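Local coordinates for metal-bound toxin (Helicobacter pylori, PDB 4NRN), which probably acts as an RNA-cleaving toxin of the RelE family, YafQ subfamily, in a toxin-antitoxin system, and binds zinc ions, at residues A[1-5]-A[31-37]. Residue numbers count along the deposited sequence, not the author numbering.
Sequences MLTIE and VGNLATE
The methyl side chain of Ala35 is overlapped by three residues of segment 1-5: its CB lies 3.6 Å from Met1 CE, 3.8 Å from Ile4 CG1 and 4.1 Å from Leu2 CB. Met1 reaches it fully extended (ttt), so that its CE also rests 3.7 Å from Gly32 O, while its CG meets Thr36 CG2 at 3.5 Å. The register sets Met1 against Thr36 and Leu2 against Ala35, with CA atoms 4.6 and 4.7 Å apart. Segment 1-5 is extended throughout, becoming strand at Thr3, whose CB points away from the helix. In the α+β fold of this RelE-family toxin, the contact seats the C-terminal end of helix 24-35 beside edge strand 3-6, which pairs in parallel with strand 77-84 of the mixed sheet. A helix end leaves carbonyls without helical partners, and here Leu2 N donates a hydrogen bond to Ala35 O (2.7 Å, N-H...O angle 169°). Termination follows a Schellman motif: Glu37, at phi 52°, is C-prime, with Glu37 N hydrogen-bonded to Leu34 O (2.9 Å) and Gln38 N to Asn33 O. Leu2 (mt) brings CD1 to 4.0 Å from Glu37 CG; the Glu37 carboxylate salt-bridges Lys73. One helical turn before Ala35, Val31 CG1 meets Ile4 CD1 at 3.8 Å, and both side chains also pack on Leu80.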
ATOM      1  N   MET A   1      13.044 -11.238  -0.621  1.00 24.07           N
ATOM      2  CA  MET A   1      12.123 -10.155  -0.319  1.00 24.36           C
ATOM      3  C   MET A   1      12.055  -9.212  -1.512  1.00 24.56           C
ATOM      4  O   MET A   1      13.092  -8.792  -2.031  1.00 26.69           O
ATOM      5  CB  MET A   1      12.577  -9.395   0.933  1.00 27.56           C
ATOM      6  CG  MET A   1      11.542  -8.400   1.431  1.00 28.69           C
ATOM      7  SD  MET A   1      12.015  -7.370   2.829  1.00 24.29           S
ATOM      8  CE  MET A   1      10.391  -6.805   3.339  1.00 59.07           C
ATOM      9  N   LEU A   2      10.843  -8.877  -1.951  1.00 18.73           N
ATOM     10  CA  LEU A   2      10.673  -7.951  -3.062  1.00 17.66           C
ATOM     11  C   LEU A   2      11.298  -6.600  -2.732  1.00 21.21           C
ATOM     12  O   LEU A   2      11.199  -6.127  -1.594  1.00 24.20           O
ATOM     13  CB  LEU A   2       9.190  -7.754  -3.380  1.00 25.93           C
ATOM     14  CG  LEU A   2       8.423  -8.947  -3.941  1.00 23.21           C
ATOM     15  CD1 LEU A   2       6.950  -8.628  -3.997  1.00 21.30           C
ATOM     16  CD2 LEU A   2       8.952  -9.321  -5.319  1.00 17.16           C
ATOM     17  N   THR A   3      11.957  -5.995  -3.719  1.00 20.46           N
ATOM     18  CA  THR A   3      12.416  -4.611  -3.611  1.00 21.72           C
ATOM     19  C   THR A   3      11.195  -3.729  -3.394  1.00 19.91           C
ATOM     20  O   THR A   3      10.151  -3.953  -4.000  1.00 21.26           O
ATOM     21  CB  THR A   3      13.188  -4.152  -4.874  1.00 26.83           C
ATOM     22  OG1 THR A   3      14.460  -4.813  -4.923  1.00 32.56           O
ATOM     23  CG2 THR A   3      13.431  -2.646  -4.852  1.00 23.32           C
ATOM     24  N   ILE A   4      11.315  -2.758  -2.497  1.00 22.19           N
ATOM     25  CA  ILE A   4      10.193  -1.890  -2.159  1.00 22.93           C
ATOM     26  C   ILE A   4      10.473  -0.493  -2.670  1.00 21.64           C
ATOM     27  O   ILE A   4      11.436   0.143  -2.253  1.00 31.13           O
ATOM     28  CB  ILE A   4       9.938  -1.846  -0.631  1.00 21.91           C
ATOM     29  CG1 ILE A   4       9.671  -3.252  -0.099  1.00 16.91           C
ATOM     30  CG2 ILE A   4       8.754  -0.924  -0.294  1.00 20.63           C
ATOM     31  CD1 ILE A   4       9.980  -3.410   1.358  1.00 15.72           C
ATOM     32  N   GLU A   5       9.643  -0.018  -3.584  1.00 15.53           N
ATOM     33  CA  GLU A   5       9.848   1.302  -4.157  1.00 23.58           C
ATOM     34  C   GLU A   5       8.571   2.103  -4.049  1.00 18.95           C
ATOM     35  O   GLU A   5       7.480   1.550  -4.143  1.00 22.34           O
ATOM     36  CB  GLU A   5      10.286   1.200  -5.620  1.00 34.57           C
ATOM     37  CG  GLU A   5      11.181   2.362  -6.059  1.00 49.95           C
ATOM     38  CD  GLU A   5      11.512   2.351  -7.543  1.00 59.65           C
ATOM     39  OE1 GLU A   5      10.880   1.584  -8.299  1.00 56.74           O
ATOM     40  OE2 GLU A   5      12.406   3.122  -7.955  1.00 64.65           O
ATOM     41  N   VAL A  31       3.662  -3.630   4.719  1.00 16.36           N
ATOM     42  CA  VAL A  31       4.560  -3.631   3.558  1.00 17.24           C
ATOM     43  C   VAL A  31       5.577  -4.766   3.627  1.00 21.31           C
ATOM     44  O   VAL A  31       5.949  -5.342   2.600  1.00 19.95           O
ATOM     45  CB  VAL A  31       5.317  -2.310   3.427  1.00 16.35           C
ATOM     46  CG1 VAL A  31       6.435  -2.447   2.395  1.00 15.37           C
ATOM     47  CG2 VAL A  31       4.354  -1.189   3.049  1.00 17.62           C
ATOM     48  N   GLY A  32       6.022  -5.080   4.844  1.00 19.21           N
ATOM     49  CA  GLY A  32       6.916  -6.201   5.069  1.00 15.51           C
ATOM     50  C   GLY A  32       6.349  -7.508   4.549  1.00 17.49           C
ATOM     51  O   GLY A  32       6.980  -8.172   3.723  1.00 16.66           O
ATOM     52  N   ASN A  33       5.164  -7.882   5.028  1.00 18.10           N
ATOM     53  CA  ASN A  33       4.508  -9.110   4.573  1.00 21.31           C
ATOM     54  C   ASN A  33       4.292  -9.132   3.076  1.00 26.59           C
ATOM     55  O   ASN A  33       4.595 -10.121   2.406  1.00 26.68           O
ATOM     56  CB  ASN A  33       3.159  -9.302   5.260  1.00 26.64           C
ATOM     57  CG  ASN A  33       3.275 -10.054   6.556  1.00 35.20           C
ATOM     58  OD1 ASN A  33       4.137 -10.922   6.706  1.00 43.37           O
ATOM     59  ND2 ASN A  33       2.408  -9.728   7.506  1.00 40.04           N
ATOM     60  N   LEU A  34       3.748  -8.040   2.552  1.00 26.81           N
ATOM     61  CA  LEU A  34       3.508  -7.952   1.119  1.00 22.47           C
ATOM     62  C   LEU A  34       4.792  -8.296   0.345  1.00 27.47           C
ATOM     63  O   LEU A  34       4.779  -9.150  -0.554  1.00 23.33           O
ATOM     64  CB  LEU A  34       2.973  -6.563   0.752  1.00 17.38           C
ATOM     65  CG  LEU A  34       1.498  -6.327   1.109  1.00 16.61           C
ATOM     66  CD1 LEU A  34       1.052  -4.913   0.757  1.00 10.55           C
ATOM     67  CD2 LEU A  34       0.607  -7.346   0.409  1.00 15.76           C
ATOM     68  N   ALA A  35       5.897  -7.656   0.726  1.00 24.67           N
ATOM     69  CA  ALA A  35       7.187  -7.826   0.048  1.00 24.98           C
ATOM     70  C   ALA A  35       7.834  -9.220   0.195  1.00 19.68           C
ATOM     71  O   ALA A  35       8.595  -9.637  -0.672  1.00 26.06           O
ATOM     72  CB  ALA A  35       8.172  -6.718   0.476  1.00 25.72           C
ATOM     73  N   THR A  36       7.550  -9.927   1.283  1.00 19.53           N
ATOM     74  CA  THR A  36       8.007 -11.310   1.416  1.00 21.46           C
ATOM     75  C   THR A  36       6.873 -12.256   1.010  1.00 25.18           C
ATOM     76  O   THR A  36       6.909 -13.457   1.291  1.00 22.47           O
ATOM     77  CB  THR A  36       8.503 -11.645   2.854  1.00 25.84           C
ATOM     78  OG1 THR A  36       7.453 -11.425   3.804  1.00 26.02           O
ATOM     79  CG2 THR A  36       9.711 -10.793   3.235  1.00 20.30           C
ATOM     80  N   GLU A  37       5.863 -11.674   0.362  1.00 26.43           N
ATOM     81  CA  GLU A  37       4.739 -12.399  -0.243  1.00 26.62           C
ATOM     82  C   GLU A  37       4.016 -13.387   0.684  1.00 29.96           C
ATOM     83  O   GLU A  37       3.671 -14.494   0.264  1.00 30.40           O
ATOM     84  CB  GLU A  37       5.181 -13.089  -1.540  1.00 24.94           C
ATOM     85  CG  GLU A  37       5.895 -12.146  -2.497  1.00 23.23           C
ATOM     86  CD  GLU A  37       6.537 -12.857  -3.673  1.00 36.73           C
ATOM     87  OE1 GLU A  37       7.784 -12.940  -3.731  1.00 35.87           O
ATOM     88  OE2 GLU A  37       5.790 -13.343  -4.541  1.00 51.45           O
TER